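Local coordinates for protein CyaB (PDB 3R5G) that probably converts ATP to the second messenger cAMP, here as the two-subunit cyclase catalytic domain of a larger membrane protein, at residues A[18-23]-A[34-39]; A[94-99]-A[107-112]; A[122-127]-A[133-138]. All coordinates share one frame; numbering follows the deposited sequence.

Contact 1 (A[18-23]-A[34-39])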
loop_
_atom_site.group_PDB
_atom_site.type_symbol
_atom_site.label_atom_id
_atom_site.label_comp_id
_atom_site.label_asym_id
_atom_site.label_seq_id
_atom_site.Cartn_x
_atom_site.Cartn_y
_atom_site.Cartn_z
ATOM N N ARG A 18 12.848 -5.078 -4.880
ATOM C CA ARG A 18 12.763 -6.556 -4.846
ATOM C C ARG A 18 13.957 -7.050 -4.067
ATOM O O ARG A 18 15.064 -6.572 -4.267
ATOM C CB ARG A 18 12.768 -7.125 -6.278
ATOM C CG ARG A 18 11.524 -6.794 -7.081
ATOM C CD ARG A 18 10.363 -7.559 -6.530
ATOM N NE ARG A 18 9.807 -6.881 -5.363
ATOM C CZ ARG A 18 8.818 -7.372 -4.632
ATOM N NH1 ARG A 18 8.320 -6.711 -3.557
ATOM N NH2 ARG A 18 8.323 -8.537 -4.981
ATOM N N GLY A 19 13.694 -7.963 -3.152
ATOM C CA GLY A 19 14.747 -8.461 -2.279
ATOM C C GLY A 19 14.689 -7.847 -0.881
ATOM O O GLY A 19 15.265 -8.407 0.097
ATOM N N PHE A 20 14.032 -6.701 -0.725
ATOM C CA PHE A 20 14.046 -6.018 0.570
ATOM C C PHE A 20 13.371 -6.796 1.682
ATOM O O PHE A 20 13.830 -6.804 2.797
ATOM C CB PHE A 20 13.369 -4.636 0.482
ATOM C CG PHE A 20 13.462 -3.880 1.734
ATOM C CD1 PHE A 20 14.627 -3.284 2.080
ATOM C CD2 PHE A 20 12.364 -3.804 2.598
ATOM C CE1 PHE A 20 14.744 -2.598 3.279
ATOM C CE2 PHE A 20 12.437 -3.120 3.770
ATOM C CZ PHE A 20 13.623 -2.493 4.118
ATOM N N THR A 21 12.256 -7.437 1.382
ATOM C CA THR A 21 11.553 -8.127 2.484
ATOM C C THR A 21 12.433 -9.224 3.105
ATOM O O THR A 21 12.478 -9.357 4.312
ATOM C CB THR A 21 10.198 -8.626 2.092
ATOM O OG1 THR A 21 9.412 -7.483 1.683
ATOM C CG2 THR A 21 9.613 -9.325 3.354
ATOM N N GLU A 22 13.156 -9.948 2.255
ATOM C CA GLU A 22 14.106 -11.011 2.660
ATOM C C GLU A 22 15.175 -10.368 3.540
ATOM O O GLU A 22 15.450 -10.819 4.684
ATOM C CB GLU A 22 14.712 -11.614 1.376
ATOM C CG GLU A 22 13.670 -12.309 0.473
ATOM C CD GLU A 22 12.963 -11.402 -0.638
ATOM O OE1 GLU A 22 12.547 -10.225 -0.414
ATOM O OE2 GLU A 22 12.774 -11.935 -1.760
ATOM N N LEU A 23 15.712 -9.260 3.051
ATOM C CA LEU A 23 16.727 -8.507 3.797
ATOM C C LEU A 23 16.229 -8.057 5.179
ATOM O O LEU A 23 16.982 -8.004 6.172
ATOM C CB LEU A 23 17.164 -7.305 2.954
ATOM C CG LEU A 23 18.335 -6.488 3.522
ATOM C CD1 LEU A 23 19.727 -7.191 3.271
ATOM C CD2 LEU A 23 18.316 -5.032 3.033
ATOM N N ASP A 34 18.998 2.083 8.948
ATOM C CA ASP A 34 19.853 2.990 8.219
ATOM C C ASP A 34 19.794 2.737 6.674
ATOM O O ASP A 34 19.799 3.727 5.934
ATOM C CB ASP A 34 21.310 2.811 8.715
ATOM C CG ASP A 34 21.542 3.388 10.073
ATOM O OD1 ASP A 34 20.839 4.353 10.470
ATOM O OD2 ASP A 34 22.516 2.908 10.724
ATOM N N LEU A 35 19.781 1.498 6.248
ATOM C CA LEU A 35 19.708 1.158 4.815
ATOM C C LEU A 35 18.369 1.618 4.219
ATOM O O LEU A 35 18.397 2.288 3.205
ATOM C CB LEU A 35 19.914 -0.302 4.629
ATOM C CG LEU A 35 19.803 -0.700 3.125
ATOM C CD1 LEU A 35 20.765 -1.723 2.980
ATOM C CD2 LEU A 35 18.415 -1.224 2.690
ATOM N N LEU A 36 17.249 1.281 4.871
ATOM C CA LEU A 36 15.957 1.802 4.325
ATOM C C LEU A 36 15.932 3.342 4.324
ATOM O O LEU A 36 15.410 3.999 3.363
ATOM C CB LEU A 36 14.763 1.254 5.120
ATOM C CG LEU A 36 13.352 1.742 4.769
ATOM C CD1 LEU A 36 13.088 1.411 3.250
ATOM C CD2 LEU A 36 12.317 0.984 5.642
ATOM N N ASN A 37 16.304 4.050 5.438
ATOM C CA ASN A 37 16.186 5.460 5.472
ATOM C C ASN A 37 17.122 6.169 4.451
ATOM O O ASN A 37 16.726 7.203 3.913
ATOM C CB ASN A 37 16.381 6.002 6.933
ATOM C CG ASN A 37 15.255 5.576 7.862
ATOM O OD1 ASN A 37 14.297 5.016 7.429
ATOM N ND2 ASN A 37 15.442 5.723 9.175
ATOM N N ASN A 38 18.323 5.602 4.274
ATOM C CA ASN A 38 19.263 6.123 3.265
ATOM C C ASN A 38 18.613 6.056 1.874
ATOM O O ASN A 38 18.600 7.063 1.175
ATOM C CB ASN A 38 20.551 5.340 3.303
ATOM C CG ASN A 38 21.565 5.786 2.223
ATOM O OD1 ASN A 38 21.789 6.975 2.019
ATOM N ND2 ASN A 38 22.235 4.825 1.642
ATOM N N TYR A 39 18.065 4.897 1.600
ATOM C CA TYR A 39 17.333 4.682 0.320
ATOM C C TYR A 39 16.189 5.642 0.149
ATOM O O TYR A 39 16.081 6.322 -0.850
ATOM C CB TYR A 39 16.827 3.243 0.256
ATOM C CG TYR A 39 15.916 3.043 -0.943
ATOM C CD1 TYR A 39 16.433 2.896 -2.275
ATOM C CD2 TYR A 39 14.522 2.986 -0.767
ATOM C CE1 TYR A 39 15.565 2.784 -3.393
ATOM C CE2 TYR A 39 13.647 2.826 -1.869
ATOM C CZ TYR A 39 14.192 2.761 -3.181
ATOM O OH TYR A 39 13.416 2.616 -4.307
#
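In the class III cyclase catalytic domain, the chain leaves the first strand, 6-18, through a short helix at 20-24 and enters the long helix 29-50. This contact packs the two helices together, joining Phe20 and Leu23 to Leu35 and Leu36. Gly19 is the N-cap residue of the short helix, and its O accepts from Leu23 N at 3.1 Å. Phe20 carries its ring anti to the backbone N (chi1 -175°), a torsion that reaches out to the long helix. Leu35 CD2 sits at the ring edge, in its plane, 4.0 Å from Phe20 CE1. Here the two side chains run past each other in opposite directions. Leu36 crosses Phe20 at about a right angle, and its CB, CD1 and CD2 all gather around ring atom CZ. The interface is entirely apolar, and all four residues are buried. The surroundings complete it: Leu35 also touches Trp99 of helix 74-100, and Leu23 touches Leu108. The second subunit packs here as well, with its Ile135 on Phe20 and its Phe124 on Leu36. The helix pair is therefore part of the dimer interface. One turn along from Phe20, Leu23 meets Leu35 tip to tip, with Leu23 CD2 3.8 Å from Leu35 CD2.

Contact 2 (A[94-99]-A[107-112]); sequences VLRQQW and PLEIRM
Segment 94-99 is helical, near the end of helix 74-100, and segment 107-112 brings the chain back into strand 109-116. The backbones come nearest at Arg96 and Leu108, whose CA atoms are 7.4 Å apart. The Arg96 side chain bridges that gap. Arg96 NH2 donates to two acceptors of the returning segment. One is Glu109 OE2 at 2.7 Å, a salt bridge as well as a hydrogen bond. The other is the backbone O of Leu108, 2.9 Å from Arg96 NH2 and reached in the carbonyl plane. The Arg96 chain bends at chi3 (-71°), and this turns the guanidinium toward the strand. Guanidinium and carboxylate planes stand 81° apart. Arg96 NH2 approaches Glu109 OE2 from above the carboxylate plane, while OE2 lies close to the guanidinium plane. The anti lone pair of the same OE2 takes the backbone N-H of Ile110, at 3.0 Å from Ile110 N. A water adds a further link, accepting from Arg96 NH1 and donating to Glu109 OE2. With two protein donors and the water, the carboxylate is probably kept ionised. The bend of Glu109 at chi2 brings its end back toward the helix, although its CB points away. Beside this polar group lies an apolar one. Leu108 crosses the Trp99 ring at about a right angle, with Leu108 CD1 3.6 Å from Trp99 CE3. Trp99 also packs on Asn38 of helix 29-50, and Leu108 on Ile17 of strand 6-18. Helix 74-100 and strand 109-116 form the second half of a beta-alpha-beta crossover from strand 61-66, in the alpha-beta catalytic fold of class III cyclases.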
loop_
_atom_site.group_PDB
_atom_site.type_symbol
_atom_site.label_atom_id
_atom_site.label_comp_id
_atom_site.label_asym_id
_atom_site.label_seq_id
_atom_site.Cartn_x
_atom_site.Cartn_y
_atom_site.Cartn_z
ATOM N N VAL A 94 24.564 2.848 -7.835
ATOM C CA VAL A 94 25.450 3.494 -6.867
ATOM C C VAL A 94 25.135 2.981 -5.455
ATOM O O VAL A 94 26.043 2.635 -4.683
ATOM C CB VAL A 94 25.259 4.951 -6.934
ATOM C CG1 VAL A 94 26.233 5.676 -6.012
ATOM C CG2 VAL A 94 25.504 5.470 -8.405
ATOM N N LEU A 95 23.841 2.969 -5.068
ATOM C CA LEU A 95 23.533 2.541 -3.749
ATOM C C LEU A 95 23.950 1.113 -3.510
ATOM O O LEU A 95 24.389 0.798 -2.380
ATOM C CB LEU A 95 22.029 2.770 -3.450
ATOM C CG LEU A 95 21.597 4.239 -3.462
ATOM C CD1 LEU A 95 20.024 4.249 -3.300
ATOM C CD2 LEU A 95 22.282 5.150 -2.397
ATOM N N ARG A 96 23.739 0.236 -4.489
ATOM C CA ARG A 96 24.146 -1.176 -4.337
ATOM C C ARG A 96 25.659 -1.265 -4.089
ATOM O O ARG A 96 26.089 -2.113 -3.332
ATOM C CB ARG A 96 23.787 -2.066 -5.516
ATOM C CG ARG A 96 22.315 -2.465 -5.545
ATOM C CD ARG A 96 22.137 -3.664 -6.474
ATOM N NE ARG A 96 22.332 -3.176 -7.832
ATOM C CZ ARG A 96 21.375 -2.602 -8.567
ATOM N NH1 ARG A 96 21.657 -2.122 -9.768
ATOM N NH2 ARG A 96 20.145 -2.542 -8.090
ATOM N N GLN A 97 26.435 -0.435 -4.778
ATOM C CA GLN A 97 27.925 -0.488 -4.615
ATOM C C GLN A 97 28.247 -0.058 -3.178
ATOM O O GLN A 97 29.109 -0.628 -2.475
ATOM C CB GLN A 97 28.620 0.498 -5.564
ATOM C CG GLN A 97 28.486 0.190 -7.081
ATOM C CD GLN A 97 28.751 1.417 -8.004
ATOM O OE1 GLN A 97 29.685 2.219 -7.771
ATOM N NE2 GLN A 97 27.924 1.558 -9.067
ATOM N N GLN A 98 27.563 0.955 -2.700
ATOM C CA GLN A 98 27.774 1.372 -1.328
ATOM C C GLN A 98 27.391 0.274 -0.357
ATOM O O GLN A 98 28.120 -0.000 0.635
ATOM C CB GLN A 98 27.034 2.662 -0.976
ATOM C CG GLN A 98 27.492 3.780 -1.789
ATOM C CD GLN A 98 26.742 5.055 -1.555
ATOM O OE1 GLN A 98 25.712 5.087 -0.826
ATOM N NE2 GLN A 98 27.268 6.138 -2.120
ATOM N N TRP A 99 26.235 -0.357 -0.578
ATOM C CA TRP A 99 25.777 -1.428 0.282
ATOM C C TRP A 99 26.672 -2.663 0.267
ATOM O O TRP A 99 26.893 -3.313 1.314
ATOM C CB TRP A 99 24.359 -1.862 -0.098
ATOM C CG TRP A 99 23.359 -0.766 0.139
ATOM C CD1 TRP A 99 23.463 0.219 0.995
ATOM C CD2 TRP A 99 22.090 -0.620 -0.512
ATOM N NE1 TRP A 99 22.345 1.033 0.949
ATOM C CE2 TRP A 99 21.493 0.500 0.027
ATOM C CE3 TRP A 99 21.425 -1.355 -1.485
ATOM C CZ2 TRP A 99 20.248 0.988 -0.432
ATOM C CZ3 TRP A 99 20.203 -0.911 -1.925
ATOM C CH2 TRP A 99 19.617 0.252 -1.383
ATOM N N PRO A 107 20.940 -9.731 -3.468
ATOM C CA PRO A 107 20.592 -8.771 -4.506
ATOM C C PRO A 107 19.326 -7.930 -4.140
ATOM O O PRO A 107 18.361 -8.464 -3.553
ATOM C CB PRO A 107 20.346 -9.652 -5.738
ATOM C CG PRO A 107 20.787 -11.005 -5.394
ATOM C CD PRO A 107 20.722 -11.127 -3.908
ATOM N N LEU A 108 19.391 -6.658 -4.507
ATOM C CA LEU A 108 18.305 -5.698 -4.208
ATOM C C LEU A 108 18.130 -4.901 -5.479
ATOM O O LEU A 108 19.106 -4.344 -6.000
ATOM C CB LEU A 108 18.749 -4.733 -3.116
ATOM C CG LEU A 108 18.900 -5.327 -1.701
ATOM C CD1 LEU A 108 19.591 -4.367 -0.706
ATOM C CD2 LEU A 108 17.520 -5.792 -1.171
ATOM N N GLU A 109 16.906 -4.848 -6.001
ATOM C CA GLU A 109 16.710 -4.130 -7.272
ATOM C C GLU A 109 15.381 -3.438 -7.273
ATOM O O GLU A 109 14.419 -3.996 -6.808
ATOM C CB GLU A 109 16.726 -5.045 -8.465
ATOM C CG GLU A 109 16.691 -4.172 -9.778
ATOM C CD GLU A 109 17.863 -3.285 -9.985
ATOM O OE1 GLU A 109 18.813 -3.837 -10.615
ATOM O OE2 GLU A 109 17.870 -2.084 -9.528
ATOM N N ILE A 110 15.372 -2.246 -7.840
ATOM C CA ILE A 110 14.145 -1.467 -7.873
ATOM C C ILE A 110 13.281 -1.945 -9.002
ATOM O O ILE A 110 13.773 -2.366 -10.053
ATOM C CB ILE A 110 14.495 0.077 -7.995
ATOM C CG1 ILE A 110 13.221 0.911 -7.794
ATOM C CG2 ILE A 110 15.348 0.363 -9.341
ATOM C CD1 ILE A 110 13.673 2.376 -7.805
ATOM N N ARG A 111 11.981 -1.916 -8.761
ATOM C CA ARG A 111 11.010 -2.030 -9.847
ATOM C C ARG A 111 9.983 -0.941 -9.744
ATOM O O ARG A 111 9.699 -0.442 -8.644
ATOM C CB ARG A 111 10.372 -3.400 -9.855
ATOM C CG ARG A 111 9.487 -3.599 -8.715
ATOM C CD ARG A 111 8.942 -5.012 -8.767
ATOM N NE ARG A 111 8.087 -5.152 -7.583
ATOM C CZ ARG A 111 7.091 -6.020 -7.497
ATOM N NH1 ARG A 111 6.324 -6.020 -6.406
ATOM N NH2 ARG A 111 6.852 -6.855 -8.500
ATOM N N MET A 112 9.409 -0.604 -10.894
ATOM C CA MET A 112 8.546 0.571 -11.003
ATOM C C MET A 112 7.378 0.378 -11.917
ATOM O O MET A 112 7.545 -0.304 -12.955
ATOM C CB MET A 112 9.387 1.763 -11.568
ATOM C CG MET A 112 10.594 1.994 -10.667
ATOM S SD MET A 112 11.645 3.315 -11.388
ATOM C CE MET A 112 13.073 2.423 -11.424
HETATM O O HOH W 1 19.532 -0.470 -10.904
#

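Contact 3 (A[122-127]-A[133-138]); sequences GNFGAD and TIIGRE
Thr133 N donates to Gly122 O at 2.9 Å, and Gly122 N returns a bond to Thr133 O at 3.0 Å. The two bonds make Gly122 and Thr133 an antiparallel hydrogen-bonded pair of the beta hairpin formed by strands 118-124 and 129-135. Both N-H...O angles are 162°, and each donor lies nearly along the C=O axis of its acceptor. Beyond the pair the backbones diverge: the short axes of 122-124 and 133-135 stand at 90° to each other. Phe124 lies against Thr133 and Ile135 across this divergence. Its CG lies anti to the carbonyl carbon (chi1 -60°), which folds the ring back over Gly122, whose C lies 3.9 Å above one ring face, offset toward the rim. The methyl of Thr133 takes the ring edge, with Thr133 CG2 in the ring plane and 3.6 Å from Phe124 CD1. Thr133 OG1 is occupied by another partner, Asp55 OD2, and that bond leaves the methyl for the phenyl ring. All four touching residues are buried, and part of the cover comes from the second subunit. Thr33 of that subunit packs on Phe124, and its Leu32 on Ile135. Its Asn37 bonds to Asn123 O and Gly125 N, close to where the chain turns its corner at Gly125. This is consistent with the dimerisation arm of class III cyclases. On the far side of the ring from its stem, Ile135 CD1 approaches Phe124 CZ at 3.9 Å.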
loop_
_atom_site.group_PDB
_atom_site.type_symbol
_atom_site.label_atom_id
_atom_site.label_comp_id
_atom_site.label_asym_id
_atom_site.label_seq_id
_atom_site.Cartn_x
_atom_site.Cartn_y
_atom_site.Cartn_z
ATOM N N GLY A 122 -6.962 15.236 -3.106
ATOM C CA GLY A 122 -7.673 15.960 -2.019
ATOM C C GLY A 122 -7.095 15.632 -0.702
ATOM O O GLY A 122 -6.108 14.912 -0.576
ATOM N N ASN A 123 -7.734 16.156 0.372
ATOM C CA ASN A 123 -7.314 15.814 1.683
ATOM C C ASN A 123 -8.227 14.723 2.217
ATOM O O ASN A 123 -9.451 14.914 2.309
ATOM C CB ASN A 123 -7.382 17.049 2.636
ATOM C CG ASN A 123 -6.463 18.113 2.191
ATOM O OD1 ASN A 123 -5.232 17.935 2.223
ATOM N ND2 ASN A 123 -7.027 19.235 1.753
ATOM N N PHE A 124 -7.601 13.581 2.530
ATOM C CA PHE A 124 -8.372 12.389 2.946
ATOM C C PHE A 124 -7.867 11.883 4.250
ATOM O O PHE A 124 -6.705 11.977 4.564
ATOM C CB PHE A 124 -8.213 11.294 1.896
ATOM C CG PHE A 124 -8.690 11.692 0.555
ATOM C CD1 PHE A 124 -7.812 11.720 -0.510
ATOM C CD2 PHE A 124 -10.016 12.077 0.350
ATOM C CE1 PHE A 124 -8.243 12.080 -1.766
ATOM C CE2 PHE A 124 -10.466 12.416 -0.926
ATOM C CZ PHE A 124 -9.563 12.438 -2.000
ATOM N N GLY A 125 -8.771 11.366 5.119
ATOM C CA GLY A 125 -8.391 10.824 6.349
ATOM C C GLY A 125 -9.399 11.025 7.495
ATOM O O GLY A 125 -10.553 11.386 7.233
ATOM N N ALA A 126 -8.932 10.655 8.678
ATOM C CA ALA A 126 -9.639 10.848 9.928
ATOM C C ALA A 126 -9.209 12.194 10.520
ATOM O O ALA A 126 -8.199 12.801 10.117
ATOM C CB ALA A 126 -9.324 9.724 10.867
ATOM N N ASP A 127 -9.967 12.673 11.504
ATOM C CA ASP A 127 -9.802 14.083 11.977
ATOM C C ASP A 127 -8.447 14.444 12.549
ATOM O O ASP A 127 -7.957 15.539 12.274
ATOM C CB ASP A 127 -10.933 14.437 12.958
ATOM C CG ASP A 127 -12.328 14.380 12.312
ATOM O OD1 ASP A 127 -12.515 13.928 11.147
ATOM O OD2 ASP A 127 -13.277 14.808 12.991
ATOM N N THR A 133 -3.529 13.610 -0.820
ATOM C CA THR A 133 -3.139 12.357 -1.546
ATOM C C THR A 133 -4.116 12.142 -2.682
ATOM O O THR A 133 -4.914 13.016 -3.002
ATOM C CB THR A 133 -3.028 11.193 -0.576
ATOM O OG1 THR A 133 -2.601 9.962 -1.234
ATOM C CG2 THR A 133 -4.371 10.992 0.146
ATOM N N ILE A 134 -4.041 10.997 -3.391
ATOM C CA ILE A 134 -4.825 10.771 -4.602
ATOM C C ILE A 134 -5.406 9.379 -4.520
ATOM O O ILE A 134 -4.835 8.459 -3.851
ATOM C CB ILE A 134 -3.891 10.870 -5.882
ATOM C CG1 ILE A 134 -2.648 9.941 -5.747
ATOM C CG2 ILE A 134 -3.362 12.355 -5.975
ATOM C CD1 ILE A 134 -1.794 9.849 -7.140
ATOM N N ILE A 135 -6.543 9.261 -5.191
ATOM C CA ILE A 135 -7.238 7.970 -5.295
ATOM C C ILE A 135 -7.862 7.813 -6.688
ATOM O O ILE A 135 -8.093 8.793 -7.428
ATOM C CB ILE A 135 -8.322 7.884 -4.195
ATOM C CG1 ILE A 135 -9.405 8.948 -4.413
ATOM C CG2 ILE A 135 -7.773 7.937 -2.821
ATOM C CD1 ILE A 135 -10.623 8.883 -3.333
ATOM N N GLY A 136 -8.216 6.570 -7.071
ATOM C CA GLY A 136 -8.913 6.348 -8.301
ATOM C C GLY A 136 -8.361 5.122 -9.004
ATOM O O GLY A 136 -7.258 4.579 -8.626
ATOM N N ARG A 137 -9.135 4.606 -9.943
ATOM C CA ARG A 137 -8.688 3.479 -10.783
ATOM C C ARG A 137 -7.308 3.655 -11.410
ATOM O O ARG A 137 -6.565 2.685 -11.543
ATOM C CB ARG A 137 -9.763 3.199 -11.838
ATOM C CG ARG A 137 -9.579 2.048 -12.740
ATOM C CD ARG A 137 -10.902 1.921 -13.614
ATOM N NE ARG A 137 -11.041 2.905 -14.696
ATOM C CZ ARG A 137 -11.465 2.604 -15.941
ATOM N NH1 ARG A 137 -11.762 1.341 -16.279
ATOM N NH2 ARG A 137 -11.573 3.559 -16.874
ATOM N N GLU A 138 -6.978 4.881 -11.804
ATOM C CA GLU A 138 -5.732 5.170 -12.504
ATOM C C GLU A 138 -4.580 5.147 -11.524
ATOM O O GLU A 138 -3.445 4.755 -11.859
ATOM C CB GLU A 138 -5.836 6.530 -13.186
ATOM C CG GLU A 138 -6.920 6.631 -14.311
ATOM C CD GLU A 138 -6.732 5.807 -15.541
ATOM O OE1 GLU A 138 -5.753 5.147 -15.754
ATOM O OE2 GLU A 138 -7.709 5.768 -16.339
#

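Contacts 1 and 2 are neighbours, with centres 9 Å apart. They meet where Arg18 N probably bonds to Glu109 O at 2.7 Å, and where Leu108 CD2 packs on Gly19 C at 3.5 Å. Tyr39 OH also lies 3.5 Å from Ile110 CD1. Contact 3 lies apart within one chain: its centre is about 27 Å from that of contact 1 and about 31 Å from that of contact 2. Strands 109-116 and 118-124 nevertheless follow each other in the chain, and both pair with strand 6-18. In the dimer, contact 3 of one subunit meets contact 1 of the other. Class III cyclases form their active sites at this kind of interface, and CyaB probably does the same.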